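Local atomic coordinates of 23S rRNA (guanine(2535)-N(1))-methyltransferase (Streptomyces viridochromogenes, PDB entry 1O9G), a protein that methylates N1 of guanine-2535 in 23S ribosomal RNA, using S-adenosyl-L-methionine as methyl donor, and so confers resistance to the orthosomycin antibiotic avilamycin. Residues Ala226-Lys231 with Ala237-Ala242; Thr54-Cys59 with Arg158-Val163; Tyr4-Glu9 with Ile39-Leu44; Pro29-Arg34 with Gly233-Val238. The protein carries 3 engineered substitutions. One frame throughout, in Å; residues are numbered along the deposited sequence.

Contact 1: residues Ala226-Lys231 with Ala237-Ala242; sequences ALERLK and AVMVRA. Engineered in segment 237-242: Met239 (natural residue Leu).
Glu228, Arg229 and Leu230 pair antiparallel with Met239, Val238 and Ala237, a beta hairpin at one border of the sheet. Leu230 and Ala237 form a hydrogen-bonded pair, with Ala237 N to Leu230 O at 2.9 Å. Arg229 and Val238 make the non-hydrogen-bonded pair that follows. Glu228 and Met239 are the next hydrogen-bonded pair: Met239 N donates to Glu228 O, and Met239 O accepts from Leu227 N (2.9 Å). In a Rossmann-like methyltransferase such as this one, the antiparallel strand 235-241 slots between 209-214 and the outermost strand 228-232, giving the order 3-2-1-4-5-7-6. On one face of the hairpin, Val238 CG2 sits over the Arg229 guanidinium, 3.7 Å from NH1. That NH1 also donates to Ile219 O and to a water, 2.9 Å away in the guanidinium plane, which passes the link on to Ala237 O. On the other face the engineered Met239, a selenomethionine, bends at chi3 (-23°) and brings CE to 3.4 Å from Glu228 CB, alongside the Glu228 side chain, whose carboxylate is salt-bridged to Arg46, Arg42 and Arg5. Farther along, Leu227 crosses the Arg241 side chain at about a right angle, its methyls over one guanidinium face; Arg241 NH2 bonds to Arg46 O.

Contact 2: residues Thr54-Cys59 with Arg158-Val163; sequences TLWDPC and RALSAV
A single tryptophan carries this whole buried contact: Trp56 reaches out of strand 53-57 to meet Leu160 and Val163 of the short helix 160-164, with no hydrogen bond between the segments. Strand 53-57 lies in the middle of the Rossmann-like sheet and leads into the loop that in class I methyltransferases binds S-adenosylmethionine. CG of Trp56 stands anti to the backbone N (chi1 -180°), which sends the indole away from the strand toward the helix. Leu160 comes to the six-membered end, its CD2 near the ring plane at the edge and 4.0 Å from Trp56 CH2. Val163 approaches obliquely, one turn along the helix, with CG1 3.7 Å from Trp56 NE1. The indole N-H is spent elsewhere, on Ser83 OG, a bond that would help hold the turn of the ring. Pro58 CB lies over one ring face, toward the rim, 3.5 Å above the plane. Leu200 of helix 190-203 also touches Trp56, and Leu160 packs on its Ser199 and Ala203. Beyond Trp56 the chain folds into an Asx turn: Cys59 N donates to Asp57 OD1 at 3.0 Å, reaching the anti side, 24° out of the carboxylate plane, of an oxygen also bonded to Thr174 OG1.

Contact 3: residues Tyr4-Glu9 with Ile39-Leu44; sequences YRHAVE and IFQRAL
Arg5 and Arg42 converge on one oxygen, Glu228 OE2, which takes a salt bridge from NH1 of each. Their guanidinium groups lie face against face, the planes 31° apart: Arg5 CZ lies over the centre of the Arg42 group, 3.8 Å above it, and Arg5 NH2 is 3.4 Å from Arg42 NH1. The shared carboxylate, together with Glu38 OE2 on Arg42 NE, probably offsets the two positive charges. Arg42 runs extended from CG to NE, while Arg5 bends at chi3 (-64°), turning its flat end across the other. Next along the loop, the His6 ring rests on the helix in a CH-pi contact, with Gln41 CB over its face 3.9 Å from the centroid. The two side chains slide past each other in opposite directions, bringing Gln41 OE1 to 3.5 Å from His6 CB. A water completes the join, accepting from Gln41 NE2 at 2.7 Å and donating to His6 O; the same NE2 bonds to Thr37 OG1. The N-terminal loop then makes an inverse gamma turn centred on Ala7. Glu38 receives the backbone N of Arg5, His6 and Ala7, holding the loop on the outer side of helix 33-45, whose inner side packs Ile39, Phe40 and Ala43 on strand 171-175.

Contact 4: residues Pro29-Arg34 with Gly233-Val238; sequences PAFPVR and GTRSAV
Arg235 lays its side chain against Phe31 and Pro32, and no hydrogen bond joins the two segments. Pro32 CD sits over one face of the guanidinium, offset toward the rim and 3.6 Å from Arg235 NH2. Phe31 meets the stem of the same side chain: its CE1 is 3.5 Å from Arg235 NE and 3.7 Å from Arg235 CD, the ring and guanidinium planes 63° apart. The proline has a double role, because its CD also lies over a face of the Phe31 ring, toward the rim, 3.4 Å above that plane. Arg235 gets there by running extended from CG to NE, with CG anti to its own carbonyl carbon (chi1 -82°), and Leu35 also touches it. Its NH2 also lies near Arg215 NH1, a neighbour of like charge. In the Rossmann-like fold this contact bridges the lead-in to helix 33-45, with Pro32 in the N-cap position, and the beginning of the antiparallel strand 235-241. Phe31 is buried among Ala36 and Ile39 of that helix, Leu65 of helix 64-72 and Thr213 of strand 209-214. Before it, Ala30 touches Tyr64 and Pro29 touches Tyr178. On the strand side, Ser236 is held to strand 209-214 and the loop after it: its O bonds to Thr213 OG1, and its OG to Ser216 OG.

Contacts 1, 3 and 4 meet around helix 33-45 and the antiparallel strands at one end of the sheet. Besides sharing Glu228, contacts 1 and 3 touch where Met239 SE comes to 3.7 Å from Ala43 N. Contacts 3 and 4 both use the helix and are tied by Arg34, whose NH2 probably bonds to Ala7 O at 2.8 Å. Contacts 1 and 4 share strand 235-241. Contact 2 stands apart, its centre about 24 Å from that of contact 3, although Leu55 CD2 still touches Phe40 CE1. It holds the start of the probable S-adenosylmethionine loop. Its centre is about 19 Å from that of contact 1 and about 22 Å from that of contact 4, neither of which it touches.

Contact 1: residues Ala226-Lys231 with Ala237-Ala242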
# COMPACT_ATOMS: atom_id res chain seq x y z
N ALA A 226 -11.90 -11.27 -13.23
CA ALA A 226 -11.81 -10.49 -12.00
C ALA A 226 -12.49 -11.24 -10.86
O ALA A 226 -13.63 -11.68 -11.00
CB ALA A 226 -12.50 -9.14 -12.21
N LEU A 227 -11.81 -11.38 -9.73
CA LEU A 227 -12.47 -11.88 -8.53
C LEU A 227 -13.56 -10.91 -8.08
O LEU A 227 -14.63 -11.33 -7.68
CB LEU A 227 -11.50 -12.07 -7.36
CG LEU A 227 -10.34 -13.04 -7.51
CD1 LEU A 227 -9.40 -12.89 -6.32
CD2 LEU A 227 -10.83 -14.46 -7.63
N GLU A 228 -13.24 -9.62 -8.14
CA GLU A 228 -14.06 -8.55 -7.57
C GLU A 228 -13.61 -7.16 -8.11
O GLU A 228 -12.44 -6.95 -8.43
CB GLU A 228 -13.89 -8.55 -6.05
CG GLU A 228 -15.02 -7.88 -5.29
CD GLU A 228 -14.89 -8.00 -3.79
OE1 GLU A 228 -14.58 -9.09 -3.27
OE2 GLU A 228 -15.13 -7.00 -3.10
N ARG A 229 -14.58 -6.25 -8.21
CA ARG A 229 -14.38 -4.87 -8.59
C ARG A 229 -15.10 -3.94 -7.62
O ARG A 229 -16.08 -4.32 -7.01
CB ARG A 229 -14.92 -4.62 -9.98
CG ARG A 229 -14.12 -5.20 -11.08
CD ARG A 229 -14.76 -4.93 -12.41
NE ARG A 229 -14.06 -5.59 -13.50
CZ ARG A 229 -12.93 -5.16 -14.03
NH1 ARG A 229 -12.35 -4.06 -13.60
NH2 ARG A 229 -12.37 -5.85 -15.01
N LEU A 230 -14.57 -2.74 -7.46
CA LEU A 230 -15.29 -1.67 -6.79
C LEU A 230 -15.05 -0.31 -7.44
O LEU A 230 -14.06 -0.11 -8.15
CB LEU A 230 -15.03 -1.67 -5.27
CG LEU A 230 -13.70 -1.14 -4.75
CD1 LEU A 230 -13.47 0.34 -5.05
CD2 LEU A 230 -13.61 -1.34 -3.24
N LYS A 231 -16.00 0.59 -7.23
CA LYS A 231 -15.95 1.98 -7.67
C LYS A 231 -16.35 2.86 -6.49
O LYS A 231 -17.47 2.72 -5.98
CB LYS A 231 -16.95 2.21 -8.80
CG LYS A 231 -16.66 1.39 -10.05
CD LYS A 231 -17.85 1.42 -11.01
CE LYS A 231 -17.98 2.78 -11.71
NZ LYS A 231 -19.32 3.00 -12.34
N ALA A 237 -11.12 -0.16 -8.31
CA ALA A 237 -10.16 -1.20 -8.02
C ALA A 237 -10.62 -2.50 -8.63
O ALA A 237 -11.81 -2.68 -8.87
CB ALA A 237 -9.98 -1.34 -6.53
N VAL A 238 -9.66 -3.38 -8.88
CA VAL A 238 -9.94 -4.73 -9.35
C VAL A 238 -8.98 -5.66 -8.62
O VAL A 238 -7.87 -5.28 -8.31
CB VAL A 238 -9.80 -4.83 -10.90
CG1 VAL A 238 -8.38 -4.60 -11.35
CG2 VAL A 238 -10.34 -6.17 -11.37
N MSE A 239 -9.48 -6.87 -8.34
CA MSE A 239 -8.65 -7.90 -7.72
C MSE A 239 -8.69 -9.15 -8.56
O MSE A 239 -9.73 -9.53 -9.04
CB MSE A 239 -9.23 -8.27 -6.35
CG MSE A 239 -9.38 -7.15 -5.38
SE MSE A 239 -10.13 -7.77 -3.71
CE MSE A 239 -11.03 -9.42 -4.34
N VAL A 240 -7.52 -9.77 -8.69
CA VAL A 240 -7.38 -11.03 -9.39
C VAL A 240 -6.54 -12.00 -8.57
O VAL A 240 -5.76 -11.63 -7.73
CB VAL A 240 -6.71 -10.85 -10.80
CG1 VAL A 240 -7.56 -9.97 -11.71
CG2 VAL A 240 -5.35 -10.34 -10.68
N ARG A 241 -6.71 -13.28 -8.85
CA ARG A 241 -5.93 -14.30 -8.22
C ARG A 241 -4.72 -14.63 -9.09
O ARG A 241 -4.87 -14.79 -10.29
CB ARG A 241 -6.77 -15.55 -8.05
CG ARG A 241 -6.00 -16.70 -7.45
CD ARG A 241 -6.80 -17.66 -6.63
NE ARG A 241 -7.59 -17.02 -5.59
CZ ARG A 241 -8.91 -16.92 -5.57
NH1 ARG A 241 -9.65 -17.37 -6.60
NH2 ARG A 241 -9.51 -16.36 -4.51
N ALA A 242 -3.58 -14.84 -8.46
CA ALA A 242 -2.33 -15.12 -9.18
C ALA A 242 -2.49 -16.34 -10.09
O ALA A 242 -2.15 -16.26 -11.27
CB ALA A 242 -1.19 -15.32 -8.22
O HOH W 1 -12.40 -1.83 -11.72

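Contact 2: residues Thr54-Cys59 with Arg158-Val163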
# COMPACT_ATOMS: atom_id res chain seq x y z
N THR A 54 1.57 -11.58 4.33
CA THR A 54 2.63 -10.81 3.77
C THR A 54 2.05 -9.96 2.65
O THR A 54 1.44 -10.48 1.71
CB THR A 54 3.72 -11.73 3.25
OG1 THR A 54 4.31 -12.42 4.37
CG2 THR A 54 4.80 -10.94 2.54
N LEU A 55 2.20 -8.65 2.79
CA LEU A 55 1.66 -7.66 1.85
C LEU A 55 2.78 -6.95 1.10
O LEU A 55 3.73 -6.47 1.72
CB LEU A 55 0.86 -6.64 2.63
CG LEU A 55 0.33 -5.37 1.93
CD1 LEU A 55 -0.62 -5.70 0.87
CD2 LEU A 55 -0.25 -4.37 2.91
N TRP A 56 2.64 -6.88 -0.23
CA TRP A 56 3.63 -6.27 -1.11
C TRP A 56 2.97 -5.15 -1.91
O TRP A 56 1.92 -5.36 -2.54
CB TRP A 56 4.15 -7.33 -2.06
CG TRP A 56 5.20 -6.95 -3.06
CD1 TRP A 56 6.04 -5.88 -3.06
CD2 TRP A 56 5.57 -7.75 -4.19
NE1 TRP A 56 6.90 -5.95 -4.13
CE2 TRP A 56 6.63 -7.08 -4.85
CE3 TRP A 56 5.07 -8.93 -4.75
CZ2 TRP A 56 7.21 -7.57 -6.01
CZ3 TRP A 56 5.67 -9.42 -5.92
CH2 TRP A 56 6.73 -8.74 -6.53
N ASP A 57 3.64 -3.99 -1.95
CA ASP A 57 3.31 -2.91 -2.85
C ASP A 57 4.50 -2.71 -3.78
O ASP A 57 5.52 -2.15 -3.39
CB ASP A 57 3.00 -1.64 -2.10
CG ASP A 57 2.50 -0.55 -2.99
OD1 ASP A 57 2.70 -0.62 -4.24
OD2 ASP A 57 1.87 0.43 -2.52
N PRO A 58 4.39 -3.25 -5.01
CA PRO A 58 5.46 -3.20 -6.01
C PRO A 58 5.51 -1.92 -6.85
O PRO A 58 6.35 -1.81 -7.76
CB PRO A 58 5.15 -4.39 -6.92
CG PRO A 58 3.65 -4.43 -6.94
CD PRO A 58 3.26 -4.05 -5.51
N CYS A 59 4.62 -0.98 -6.57
CA CYS A 59 4.66 0.36 -7.15
C CYS A 59 4.43 1.33 -6.03
O CYS A 59 3.47 2.10 -6.01
CB CYS A 59 3.64 0.59 -8.25
SG CYS A 59 3.55 -0.69 -9.48
N ARG A 158 12.15 -11.03 -13.80
CA ARG A 158 13.43 -11.52 -13.28
C ARG A 158 13.97 -10.66 -12.16
O ARG A 158 14.87 -11.09 -11.44
CB ARG A 158 14.45 -11.60 -14.41
CG ARG A 158 14.13 -12.67 -15.45
CD ARG A 158 14.08 -14.10 -14.89
NE ARG A 158 13.86 -15.09 -15.95
CZ ARG A 158 14.24 -16.37 -15.90
NH1 ARG A 158 14.87 -16.86 -14.83
NH2 ARG A 158 13.99 -17.17 -16.93
N ALA A 159 13.41 -9.46 -11.99
CA ALA A 159 13.79 -8.54 -10.92
C ALA A 159 13.10 -8.87 -9.61
O ALA A 159 13.50 -8.40 -8.55
CB ALA A 159 13.46 -7.09 -11.32
N LEU A 160 12.06 -9.69 -9.67
CA LEU A 160 11.19 -9.83 -8.51
C LEU A 160 11.73 -10.72 -7.38
O LEU A 160 11.48 -10.44 -6.22
CB LEU A 160 9.79 -10.25 -8.94
CG LEU A 160 9.15 -9.39 -10.04
CD1 LEU A 160 7.79 -9.88 -10.47
CD2 LEU A 160 9.12 -7.91 -9.65
N SER A 161 12.46 -11.78 -7.69
CA SER A 161 12.91 -12.69 -6.65
C SER A 161 13.80 -12.00 -5.61
O SER A 161 13.69 -12.28 -4.41
CB SER A 161 13.62 -13.91 -7.25
OG SER A 161 14.94 -13.61 -7.61
N ALA A 162 14.62 -11.04 -6.04
CA ALA A 162 15.44 -10.29 -5.11
C ALA A 162 14.64 -9.36 -4.19
O ALA A 162 15.03 -9.11 -3.07
CB ALA A 162 16.51 -9.48 -5.87
N VAL A 163 13.55 -8.80 -4.69
CA VAL A 163 12.64 -8.01 -3.86
C VAL A 163 12.04 -8.93 -2.79
O VAL A 163 11.89 -8.52 -1.65
CB VAL A 163 11.50 -7.39 -4.71
CG1 VAL A 163 10.47 -6.68 -3.85
CG2 VAL A 163 12.07 -6.40 -5.70

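Contact 3: residues Tyr4-Glu9 with Ile39-Leu44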
# COMPACT_ATOMS: atom_id res chain seq x y z
N TYR A 4 -19.24 0.60 0.83
CA TYR A 4 -18.29 0.07 1.81
C TYR A 4 -18.89 -1.13 2.54
O TYR A 4 -19.91 -1.01 3.20
CB TYR A 4 -17.90 1.15 2.82
CG TYR A 4 -17.09 2.27 2.23
CD1 TYR A 4 -15.73 2.13 1.98
CD2 TYR A 4 -17.67 3.49 1.91
CE1 TYR A 4 -14.98 3.15 1.44
CE2 TYR A 4 -16.93 4.53 1.37
CZ TYR A 4 -15.58 4.35 1.14
OH TYR A 4 -14.83 5.37 0.61
N ARG A 5 -18.25 -2.28 2.37
CA ARG A 5 -18.63 -3.54 2.99
C ARG A 5 -17.97 -3.73 4.36
O ARG A 5 -18.53 -4.37 5.24
CB ARG A 5 -18.25 -4.69 2.06
CG ARG A 5 -18.96 -5.98 2.31
CD ARG A 5 -18.55 -7.10 1.39
NE ARG A 5 -18.89 -6.79 0.00
CZ ARG A 5 -18.09 -6.98 -1.04
NH1 ARG A 5 -16.88 -7.52 -0.90
NH2 ARG A 5 -18.51 -6.66 -2.26
N HIS A 6 -16.77 -3.17 4.51
CA HIS A 6 -15.92 -3.41 5.68
C HIS A 6 -15.71 -2.15 6.48
O HIS A 6 -15.84 -2.16 7.70
CB HIS A 6 -14.57 -3.97 5.23
CG HIS A 6 -14.67 -5.33 4.63
ND1 HIS A 6 -14.81 -5.53 3.28
CD2 HIS A 6 -14.69 -6.56 5.20
CE1 HIS A 6 -14.92 -6.82 3.04
NE2 HIS A 6 -14.84 -7.47 4.19
N ALA A 7 -15.35 -1.09 5.77
CA ALA A 7 -15.22 0.24 6.34
C ALA A 7 -16.59 0.91 6.31
O ALA A 7 -16.78 1.91 5.62
CB ALA A 7 -14.17 1.05 5.54
N VAL A 8 -17.54 0.34 7.06
CA VAL A 8 -18.96 0.68 6.99
C VAL A 8 -19.26 2.02 7.68
O VAL A 8 -20.07 2.81 7.18
CB VAL A 8 -19.84 -0.43 7.63
CG1 VAL A 8 -21.31 -0.01 7.70
CG2 VAL A 8 -19.67 -1.74 6.87
N GLU A 9 -18.63 2.26 8.82
CA GLU A 9 -18.75 3.54 9.51
C GLU A 9 -17.47 4.34 9.29
O GLU A 9 -16.37 3.81 9.43
CB GLU A 9 -19.03 3.32 11.00
CG GLU A 9 -20.45 2.85 11.28
CD GLU A 9 -20.50 1.61 12.16
OE1 GLU A 9 -20.09 1.70 13.34
OE2 GLU A 9 -20.95 0.56 11.68
N ILE A 39 -10.28 -1.85 0.50
CA ILE A 39 -9.70 -2.70 -0.52
C ILE A 39 -8.92 -3.83 0.17
O ILE A 39 -9.04 -4.99 -0.22
CB ILE A 39 -8.77 -1.90 -1.49
CG1 ILE A 39 -9.56 -0.86 -2.28
CG2 ILE A 39 -8.06 -2.86 -2.41
CD1 ILE A 39 -8.71 0.16 -3.02
N PHE A 40 -8.12 -3.49 1.18
CA PHE A 40 -7.30 -4.49 1.86
C PHE A 40 -8.18 -5.58 2.50
O PHE A 40 -7.89 -6.77 2.38
CB PHE A 40 -6.38 -3.84 2.90
CG PHE A 40 -5.52 -4.81 3.64
CD1 PHE A 40 -4.50 -5.46 2.99
CD2 PHE A 40 -5.74 -5.08 4.98
CE1 PHE A 40 -3.71 -6.35 3.65
CE2 PHE A 40 -4.94 -5.97 5.65
CZ PHE A 40 -3.93 -6.61 4.99
N GLN A 41 -9.25 -5.16 3.15
CA GLN A 41 -10.16 -6.12 3.79
C GLN A 41 -10.89 -6.98 2.76
O GLN A 41 -11.11 -8.16 3.00
CB GLN A 41 -11.12 -5.40 4.75
CG GLN A 41 -10.40 -4.82 5.95
CD GLN A 41 -11.34 -4.24 6.96
OE1 GLN A 41 -12.14 -4.98 7.53
NE2 GLN A 41 -11.30 -2.93 7.14
N ARG A 42 -11.22 -6.42 1.60
CA ARG A 42 -11.79 -7.22 0.52
C ARG A 42 -10.80 -8.28 0.03
O ARG A 42 -11.18 -9.40 -0.29
CB ARG A 42 -12.26 -6.35 -0.66
CG ARG A 42 -13.54 -5.58 -0.36
CD ARG A 42 -13.94 -4.63 -1.46
NE ARG A 42 -15.17 -3.88 -1.17
CZ ARG A 42 -16.18 -3.74 -2.01
NH1 ARG A 42 -16.20 -4.33 -3.19
NH2 ARG A 42 -17.20 -2.98 -1.65
N ALA A 43 -9.53 -7.91 -0.06
CA ALA A 43 -8.53 -8.87 -0.47
C ALA A 43 -8.38 -9.98 0.56
O ALA A 43 -8.31 -11.17 0.21
CB ALA A 43 -7.22 -8.17 -0.70
N LEU A 44 -8.31 -9.62 1.83
CA LEU A 44 -8.19 -10.63 2.89
C LEU A 44 -9.36 -11.61 2.81
O LEU A 44 -9.19 -12.79 3.08
CB LEU A 44 -8.19 -9.99 4.27
CG LEU A 44 -6.97 -9.18 4.70
CD1 LEU A 44 -7.19 -8.68 6.14
CD2 LEU A 44 -5.72 -9.99 4.60
O HOH W 2 -13.05 -2.55 9.14

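Contact 4: residues Pro29-Arg34 with Gly233-Val238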
# COMPACT_ATOMS: atom_id res chain seq x y z
N PRO A 29 0.61 11.32 -4.67
CA PRO A 29 -0.65 11.49 -3.99
C PRO A 29 -0.67 10.72 -2.67
O PRO A 29 0.05 9.76 -2.48
CB PRO A 29 -1.63 10.87 -4.96
CG PRO A 29 -0.85 9.76 -5.58
CD PRO A 29 0.54 10.28 -5.71
N ALA A 30 -1.51 11.19 -1.79
CA ALA A 30 -1.89 10.39 -0.65
C ALA A 30 -2.89 9.40 -1.26
O ALA A 30 -3.12 9.36 -2.48
CB ALA A 30 -2.49 11.29 0.40
N PHE A 31 -3.45 8.57 -0.42
CA PHE A 31 -4.54 7.70 -0.79
C PHE A 31 -5.55 7.78 0.37
O PHE A 31 -5.15 7.82 1.51
CB PHE A 31 -4.03 6.27 -0.94
CG PHE A 31 -4.99 5.38 -1.65
CD1 PHE A 31 -4.97 5.28 -3.03
CD2 PHE A 31 -5.92 4.64 -0.94
CE1 PHE A 31 -5.90 4.51 -3.69
CE2 PHE A 31 -6.83 3.82 -1.60
CZ PHE A 31 -6.80 3.74 -2.96
N PRO A 32 -6.86 7.79 0.11
CA PRO A 32 -7.82 7.85 1.22
C PRO A 32 -7.74 6.63 2.13
O PRO A 32 -7.81 5.52 1.63
CB PRO A 32 -9.19 7.91 0.54
CG PRO A 32 -8.94 8.12 -0.86
CD PRO A 32 -7.53 7.77 -1.20
N VAL A 33 -7.58 6.84 3.43
CA VAL A 33 -7.46 5.75 4.38
C VAL A 33 -8.67 4.82 4.32
O VAL A 33 -8.52 3.61 4.33
CB VAL A 33 -7.27 6.29 5.80
CG1 VAL A 33 -7.27 5.16 6.81
CG2 VAL A 33 -5.94 7.09 5.88
N ARG A 34 -9.87 5.38 4.25
CA ARG A 34 -11.04 4.53 4.26
C ARG A 34 -11.07 3.56 3.07
O ARG A 34 -11.43 2.39 3.21
CB ARG A 34 -12.31 5.37 4.28
CG ARG A 34 -13.56 4.58 4.44
CD ARG A 34 -14.81 5.41 4.49
NE ARG A 34 -15.92 4.63 5.00
CZ ARG A 34 -17.18 5.07 5.03
NH1 ARG A 34 -17.48 6.28 4.57
NH2 ARG A 34 -18.14 4.30 5.51
N GLY A 233 -16.04 7.01 -5.47
CA GLY A 233 -15.65 8.32 -5.95
C GLY A 233 -15.13 8.24 -7.38
O GLY A 233 -15.74 7.56 -8.26
N THR A 234 -13.97 8.88 -7.60
CA THR A 234 -13.31 8.88 -8.91
C THR A 234 -12.36 7.68 -9.12
O THR A 234 -11.68 7.59 -10.14
CB THR A 234 -12.53 10.21 -9.11
OG1 THR A 234 -13.21 11.29 -8.44
CG2 THR A 234 -12.53 10.64 -10.56
N ARG A 235 -12.33 6.75 -8.16
CA ARG A 235 -11.39 5.63 -8.20
C ARG A 235 -12.10 4.28 -8.39
O ARG A 235 -13.21 4.10 -7.94
CB ARG A 235 -10.59 5.58 -6.90
CG ARG A 235 -9.38 6.53 -6.83
CD ARG A 235 -8.47 6.21 -5.65
NE ARG A 235 -7.36 7.17 -5.45
CZ ARG A 235 -7.50 8.35 -4.89
NH1 ARG A 235 -6.45 9.15 -4.73
NH2 ARG A 235 -8.70 8.76 -4.48
N SER A 236 -11.46 3.35 -9.09
CA SER A 236 -11.91 1.98 -9.11
C SER A 236 -10.76 1.06 -8.68
O SER A 236 -9.61 1.45 -8.65
CB SER A 236 -12.43 1.57 -10.48
OG SER A 236 -11.40 1.57 -11.44
N ALA A 237 -11.12 -0.16 -8.31
CA ALA A 237 -10.16 -1.20 -8.02
C ALA A 237 -10.62 -2.50 -8.63
O ALA A 237 -11.81 -2.68 -8.87
CB ALA A 237 -9.98 -1.34 -6.53
N VAL A 238 -9.66 -3.38 -8.88
CA VAL A 238 -9.94 -4.73 -9.35
C VAL A 238 -8.98 -5.66 -8.62
O VAL A 238 -7.87 -5.28 -8.31
CB VAL A 238 -9.80 -4.83 -10.90
CG1 VAL A 238 -8.38 -4.60 -11.35
CG2 VAL A 238 -10.34 -6.17 -11.37